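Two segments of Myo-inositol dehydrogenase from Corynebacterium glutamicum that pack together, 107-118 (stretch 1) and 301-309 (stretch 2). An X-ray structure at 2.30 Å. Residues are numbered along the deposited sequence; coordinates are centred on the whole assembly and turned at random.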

ATOM      1  N   ALA A 107     -14.194  46.124   6.101  1.00 32.11           N
ATOM      2  CA  ALA A 107     -13.686  47.488   6.178  1.00 33.87           C
ATOM      3  C   ALA A 107     -12.427  47.603   5.330  1.00 33.97           C
ATOM      4  O   ALA A 107     -12.290  48.515   4.516  1.00 34.95           O
ATOM      5  N   CYS A 108     -11.512  46.662   5.527  1.00 33.46           N
ATOM      6  CA  CYS A 108     -10.270  46.655   4.774  1.00 31.83           C
ATOM      7  C   CYS A 108     -10.542  46.643   3.271  1.00 32.88           C
ATOM      8  O   CYS A 108      -9.944  47.412   2.519  1.00 32.40           O
ATOM      9  N   LYS A 109     -11.454  45.777   2.838  1.00 34.43           N
ATOM     10  CA  LYS A 109     -11.781  45.680   1.421  1.00 36.38           C
ATOM     11  C   LYS A 109     -12.251  47.009   0.825  1.00 37.18           C
ATOM     12  O   LYS A 109     -11.975  47.309  -0.336  1.00 35.83           O
ATOM     13  N   GLU A 110     -12.972  47.789   1.622  1.00 38.47           N
ATOM     14  CA  GLU A 110     -13.472  49.082   1.179  1.00 40.80           C
ATOM     15  C   GLU A 110     -12.355  50.120   1.059  1.00 39.99           C
ATOM     16  O   GLU A 110     -12.252  50.820   0.056  1.00 38.47           O
ATOM     17  N   LYS A 111     -11.509  50.210   2.077  1.00 39.64           N
ATOM     18  CA  LYS A 111     -10.424  51.176   2.050  1.00 40.56           C
ATOM     19  C   LYS A 111      -9.473  50.964   0.875  1.00 40.00           C
ATOM     20  O   LYS A 111      -9.120  51.914   0.179  1.00 40.83           O
ATOM     21  N   ILE A 112      -9.072  49.720   0.640  1.00 38.58           N
ATOM     22  CA  ILE A 112      -8.141  49.419  -0.441  1.00 36.31           C
ATOM     23  C   ILE A 112      -8.783  49.364  -1.827  1.00 36.56           C
ATOM     24  O   ILE A 112      -8.113  49.575  -2.837  1.00 36.20           O
ATOM     25  N   GLY A 113     -10.078  49.076  -1.874  1.00 35.69           N
ATOM     26  CA  GLY A 113     -10.769  49.001  -3.151  1.00 37.37           C
ATOM     27  C   GLY A 113     -10.095  48.109  -4.186  1.00 38.96           C
ATOM     28  O   GLY A 113      -9.913  46.911  -3.965  1.00 38.98           O
ATOM     29  N   ASP A 114      -9.728  48.697  -5.321  1.00 39.77           N
ATOM     30  CA  ASP A 114      -9.081  47.962  -6.405  1.00 40.19           C
ATOM     31  C   ASP A 114      -7.687  47.456  -6.029  1.00 38.19           C
ATOM     32  O   ASP A 114      -7.121  46.602  -6.717  1.00 36.15           O
ATOM     33  N   GLY A 115      -7.139  47.981  -4.939  1.00 35.91           N
ATOM     34  CA  GLY A 115      -5.831  47.541  -4.495  1.00 34.24           C
ATOM     35  C   GLY A 115      -5.837  46.086  -4.038  1.00 33.26           C
ATOM     36  O   GLY A 115      -4.783  45.453  -3.926  1.00 32.40           O
ATOM     37  N   ALA A 116      -7.029  45.550  -3.787  1.00 31.10           N
ATOM     38  CA  ALA A 116      -7.174  44.167  -3.339  1.00 30.84           C
ATOM     39  C   ALA A 116      -6.571  43.168  -4.324  1.00 29.49           C
ATOM     40  O   ALA A 116      -6.168  42.076  -3.937  1.00 28.83           O
ATOM     41  N   SER A 117      -6.501  43.550  -5.592  1.00 28.98           N
ATOM     42  CA  SER A 117      -5.953  42.675  -6.623  1.00 27.41           C
ATOM     43  C   SER A 117      -4.461  42.399  -6.441  1.00 26.67           C
ATOM     44  O   SER A 117      -3.904  41.533  -7.110  1.00 24.06           O
ATOM     45  N   LYS A 118      -3.816  43.138  -5.546  1.00 26.60           N
ATOM     46  CA  LYS A 118      -2.389  42.947  -5.296  1.00 26.02           C
ATOM     47  C   LYS A 118      -2.164  42.046  -4.085  1.00 25.66           C
ATOM     48  O   LYS A 118      -1.038  41.878  -3.611  1.00 23.17           O
ATOM     49  N   GLN A 301      -0.873  40.426 -13.413  1.00 37.52           N
ATOM     50  CA  GLN A 301      -2.174  39.916 -13.842  1.00 37.92           C
ATOM     51  C   GLN A 301      -3.060  39.424 -12.683  1.00 36.56           C
ATOM     52  O   GLN A 301      -4.133  38.863 -12.915  1.00 36.37           O
ATOM     53  N   GLY A 302      -2.616  39.628 -11.445  1.00 34.65           N
ATOM     54  CA  GLY A 302      -3.405  39.189 -10.305  1.00 31.64           C
ATOM     55  C   GLY A 302      -2.867  37.945  -9.617  1.00 29.47           C
ATOM     56  O   GLY A 302      -1.918  37.319 -10.083  1.00 27.92           O
ATOM     57  N   PHE A 303      -3.488  37.570  -8.507  1.00 27.97           N
ATOM     58  CA  PHE A 303      -3.039  36.409  -7.750  1.00 25.85           C
ATOM     59  C   PHE A 303      -4.130  35.381  -7.509  1.00 24.50           C
ATOM     60  O   PHE A 303      -5.324  35.669  -7.623  1.00 23.75           O
ATOM     61  N   SER A 304      -3.697  34.180  -7.153  1.00 23.92           N
ATOM     62  CA  SER A 304      -4.604  33.090  -6.838  1.00 24.20           C
ATOM     63  C   SER A 304      -3.877  32.132  -5.895  1.00 21.47           C
ATOM     64  O   SER A 304      -2.815  31.621  -6.226  1.00 21.84           O
ATOM     65  N   PRO A 305      -4.419  31.913  -4.694  1.00 20.85           N
ATOM     66  CA  PRO A 305      -5.669  32.442  -4.131  1.00 20.88           C
ATOM     67  C   PRO A 305      -5.638  33.967  -4.020  1.00 20.70           C
ATOM     68  O   PRO A 305      -4.585  34.557  -3.750  1.00 20.38           O
ATOM     69  N   ASN A 306      -6.795  34.593  -4.211  1.00 21.13           N
ATOM     70  CA  ASN A 306      -6.899  36.044  -4.122  1.00 20.43           C
ATOM     71  C   ASN A 306      -7.561  36.522  -2.826  1.00 21.39           C
ATOM     72  O   ASN A 306      -7.960  35.726  -1.966  1.00 19.85           O
ATOM     73  N   PHE A 307      -7.681  37.840  -2.711  1.00 20.54           N
ATOM     74  CA  PHE A 307      -8.288  38.466  -1.551  1.00 21.02           C
ATOM     75  C   PHE A 307      -9.671  37.871  -1.298  1.00 20.41           C
ATOM     76  O   PHE A 307     -10.014  37.520  -0.170  1.00 19.96           O
ATOM     77  N   GLU A 308     -10.452  37.756  -2.364  1.00 21.58           N
ATOM     78  CA  GLU A 308     -11.809  37.227  -2.292  1.00 21.91           C
ATOM     79  C   GLU A 308     -11.859  35.813  -1.712  1.00 18.83           C
ATOM     80  O   GLU A 308     -12.782  35.480  -0.982  1.00 16.81           O
ATOM     81  N   ASP A 309     -10.877  34.983  -2.041  1.00 18.70           N
ATOM     82  CA  ASP A 309     -10.856  33.628  -1.502  1.00 18.15           C
ATOM     83  C   ASP A 309     -10.682  33.700   0.007  1.00 17.17           C
ATOM     84  O   ASP A 309     -11.159  32.834   0.737  1.00 17.82           O
TER

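A recurring principle of tertiary packing is that one aromatic side chain can organise a small contact between distant segments, while charged groups and water add polar links. The two segments here, from one chain of myo-inositol dehydrogenase, illustrate it: of the 376 Å² buried between them, Phe307 alone contributes 109 Å².

Along stretch 1, the first residue to point in is Cys108, in the helix, with chi1 t. Its SG lies 4.2 Å from Phe307 CE1, near the plane of the ring, so the sulfur meets the aromatic at its edge. One residue on, the CA-to-CB bond of Lys109 points sideways to stretch 2, yet a fully extended chain, t at all four chi angles, carries its end to the other stretch. Two kinds of contact result. The aliphatic base packs against the aromatic, Lys109 CB lying 3.7 Å from Phe307 CE2, while the ammonium forms a salt bridge that includes a hydrogen bond, from Lys109 NZ to Glu308 OE1 at 2.7 Å. The CA-to-CB bond of Glu308 is also sideways, but its end comes nearer, with chi1 t and chi2 p, so the two charges meet in a salt bridge beside the aromatic contact.

Ile112, one helical turn after Cys108, points toward stretch 2 with chi1 p and chi2 t. This conformation places Ile112 CD1 4.0 Å from Phe307 CE1, the same ring carbon that Cys108 approaches. The chain then leaves the helix at Gly113, whose positive phi favours glycine, and enters a 3-10 segment that brings Ala116 into the contact. Its methyl lies over one face of the ring, with Ala116 CB 4.0 Å from Phe307 CG. Phe307 itself points toward stretch 1 with chi1 t, at the start of a helix capped by Asn306, whose OD1 accepts from Asp309 N at 2.8 Å.

Beyond Ala116 the backbone takes over. Ser117 points sideways, chi1 p, and its OG turns back to donate to Asp114 O at 3.1 Å; Lys118 directs its CA-to-CB bond away. What they offer the partner is carbonyl oxygen: Ser117 O lies 3.8 Å from Phe303 CD2, and Lys118 O 3.4 Å from Phe303 CE2. Phe303, chi1 m, points toward them.

Two waters bridge the backbones in matching fashion. Water 1 donates to Ala116 O (2.8 Å) and accepts from Phe307 N (3.1 Å); water 2 donates to Ser117 O (2.7 Å) and accepts from Phe303 N (2.8 Å). Each joins a carbonyl of stretch 1 to an amide of stretch 2, satisfying polar groups that make no direct hydrogen bond to each other.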

ATOM      1  CB  ALA A 107     -13.382  47.851   7.620  1.00 33.09           C
ATOM      2  CB  CYS A 108      -9.424  45.444   5.158  1.00 29.56           C
ATOM      3  SG  CYS A 108      -8.031  45.176   4.062  1.00 27.71           S
ATOM      4  CB  LYS A 109     -12.851  44.624   1.202  1.00 37.28           C
ATOM      5  CG  LYS A 109     -13.174  44.377  -0.256  1.00 40.76           C
ATOM      6  CD  LYS A 109     -14.166  43.237  -0.374  1.00 45.46           C
ATOM      7  CE  LYS A 109     -14.451  42.881  -1.817  1.00 47.57           C
ATOM      8  NZ  LYS A 109     -15.352  41.701  -1.884  1.00 49.74           N
ATOM      9  CB  GLU A 110     -14.547  49.580   2.148  1.00 44.66           C
ATOM     10  CG  GLU A 110     -15.956  49.134   1.797  1.00 50.99           C
ATOM     11  CD  GLU A 110     -16.869  49.048   3.012  1.00 55.60           C
ATOM     12  OE1 GLU A 110     -16.720  49.879   3.937  1.00 58.60           O
ATOM     13  OE2 GLU A 110     -17.746  48.154   3.033  1.00 57.37           O
ATOM     14  CB  LYS A 111      -9.639  51.135   3.365  1.00 42.22           C
ATOM     15  CG  LYS A 111      -8.560  52.207   3.458  1.00 45.80           C
ATOM     16  CD  LYS A 111      -7.896  52.252   4.831  1.00 48.10           C
ATOM     17  CE  LYS A 111      -8.863  52.713   5.917  1.00 50.67           C
ATOM     18  NZ  LYS A 111      -8.198  52.832   7.251  1.00 49.46           N
ATOM     19  CB  ILE A 112      -7.405  48.083  -0.182  1.00 36.27           C
ATOM     20  CG1 ILE A 112      -8.389  46.918  -0.252  1.00 35.28           C
ATOM     21  CG2 ILE A 112      -6.758  48.105   1.189  1.00 35.74           C
ATOM     22  CD1 ILE A 112      -7.734  45.573  -0.088  1.00 38.10           C
ATOM     23  CB  ASP A 114      -9.009  48.845  -7.654  1.00 44.45           C
ATOM     24  CG  ASP A 114     -10.381  49.103  -8.264  1.00 48.39           C
ATOM     25  OD1 ASP A 114     -10.938  48.173  -8.893  1.00 49.70           O
ATOM     26  OD2 ASP A 114     -10.907  50.228  -8.106  1.00 50.14           O
ATOM     27  CB  ALA A 116      -8.644  43.845  -3.112  1.00 27.56           C
ATOM     28  CB  SER A 117      -6.193  43.278  -8.015  1.00 30.03           C
ATOM     29  OG  SER A 117      -5.457  44.479  -8.206  1.00 29.55           O
ATOM     30  CB  LYS A 118      -1.696  44.296  -5.089  1.00 26.43           C
ATOM     31  CG  LYS A 118      -1.490  45.072  -6.387  1.00 29.03           C
ATOM     32  CD  LYS A 118      -0.790  46.407  -6.144  1.00 32.33           C
ATOM     33  CE  LYS A 118      -0.517  47.149  -7.459  1.00 33.35           C
ATOM     34  NZ  LYS A 118       0.479  46.431  -8.316  1.00 34.68           N
ATOM     35  CB  GLN A 301      -1.969  38.769 -14.839  1.00 40.68           C
ATOM     36  CG  GLN A 301      -1.119  39.142 -16.044  1.00 44.93           C
ATOM     37  CD  GLN A 301      -1.922  39.788 -17.156  1.00 47.97           C
ATOM     38  OE1 GLN A 301      -2.728  40.693 -16.920  1.00 49.06           O
ATOM     39  NE2 GLN A 301      -1.696  39.329 -18.384  1.00 50.46           N
ATOM     40  CB  PHE A 303      -2.493  36.847  -6.388  1.00 24.67           C
ATOM     41  CG  PHE A 303      -1.258  37.678  -6.467  1.00 24.60           C
ATOM     42  CD1 PHE A 303      -0.052  37.120  -6.874  1.00 23.05           C
ATOM     43  CD2 PHE A 303      -1.290  39.018  -6.123  1.00 24.54           C
ATOM     44  CE1 PHE A 303       1.106  37.886  -6.931  1.00 23.89           C
ATOM     45  CE2 PHE A 303      -0.134  39.792  -6.181  1.00 24.05           C
ATOM     46  CZ  PHE A 303       1.063  39.222  -6.585  1.00 22.52           C
ATOM     47  CB  SER A 304      -5.014  32.342  -8.108  1.00 23.57           C
ATOM     48  OG  SER A 304      -5.890  31.281  -7.776  1.00 28.25           O
ATOM     49  CB  PRO A 305      -5.728  31.795  -2.748  1.00 19.18           C
ATOM     50  CG  PRO A 305      -4.944  30.534  -2.914  1.00 20.48           C
ATOM     51  CD  PRO A 305      -3.775  31.002  -3.733  1.00 21.25           C
ATOM     52  CB  ASN A 306      -7.683  36.606  -5.315  1.00 20.24           C
ATOM     53  CG  ASN A 306      -9.111  36.103  -5.374  1.00 22.27           C
ATOM     54  OD1 ASN A 306      -9.804  36.025  -4.357  1.00 21.48           O
ATOM     55  ND2 ASN A 306      -9.567  35.781  -6.573  1.00 23.04           N
ATOM     56  CB  PHE A 307      -8.412  39.974  -1.793  1.00 20.85           C
ATOM     57  CG  PHE A 307      -8.878  40.747  -0.595  1.00 19.93           C
ATOM     58  CD1 PHE A 307      -7.963  41.245   0.326  1.00 19.51           C
ATOM     59  CD2 PHE A 307     -10.237  40.991  -0.394  1.00 19.36           C
ATOM     60  CE1 PHE A 307      -8.392  41.981   1.434  1.00 20.53           C
ATOM     61  CE2 PHE A 307     -10.676  41.723   0.710  1.00 17.33           C
ATOM     62  CZ  PHE A 307      -9.753  42.219   1.627  1.00 17.71           C
ATOM     63  CB  GLU A 308     -12.450  37.247  -3.684  1.00 24.17           C
ATOM     64  CG  GLU A 308     -13.956  37.314  -3.666  1.00 30.40           C
ATOM     65  CD  GLU A 308     -14.467  38.475  -2.831  1.00 34.83           C
ATOM     66  OE1 GLU A 308     -13.984  39.617  -3.014  1.00 38.08           O
ATOM     67  OE2 GLU A 308     -15.359  38.245  -1.992  1.00 35.77           O
ATOM     68  CB  ASP A 309      -9.716  32.810  -2.113  1.00 18.71           C
ATOM     69  CG  ASP A 309      -9.890  32.589  -3.606  1.00 20.04           C
ATOM     70  OD1 ASP A 309     -10.997  32.195  -4.038  1.00 18.32           O
ATOM     71  OD2 ASP A 309      -8.910  32.799  -4.348  1.00 21.36           O
TER
HETATM   72  O   HOH W   1      -6.190  39.406  -4.919  1.00 21.53           O
HETATM   73  O   HOH W   2      -5.345  39.316  -7.290  1.00 26.97           O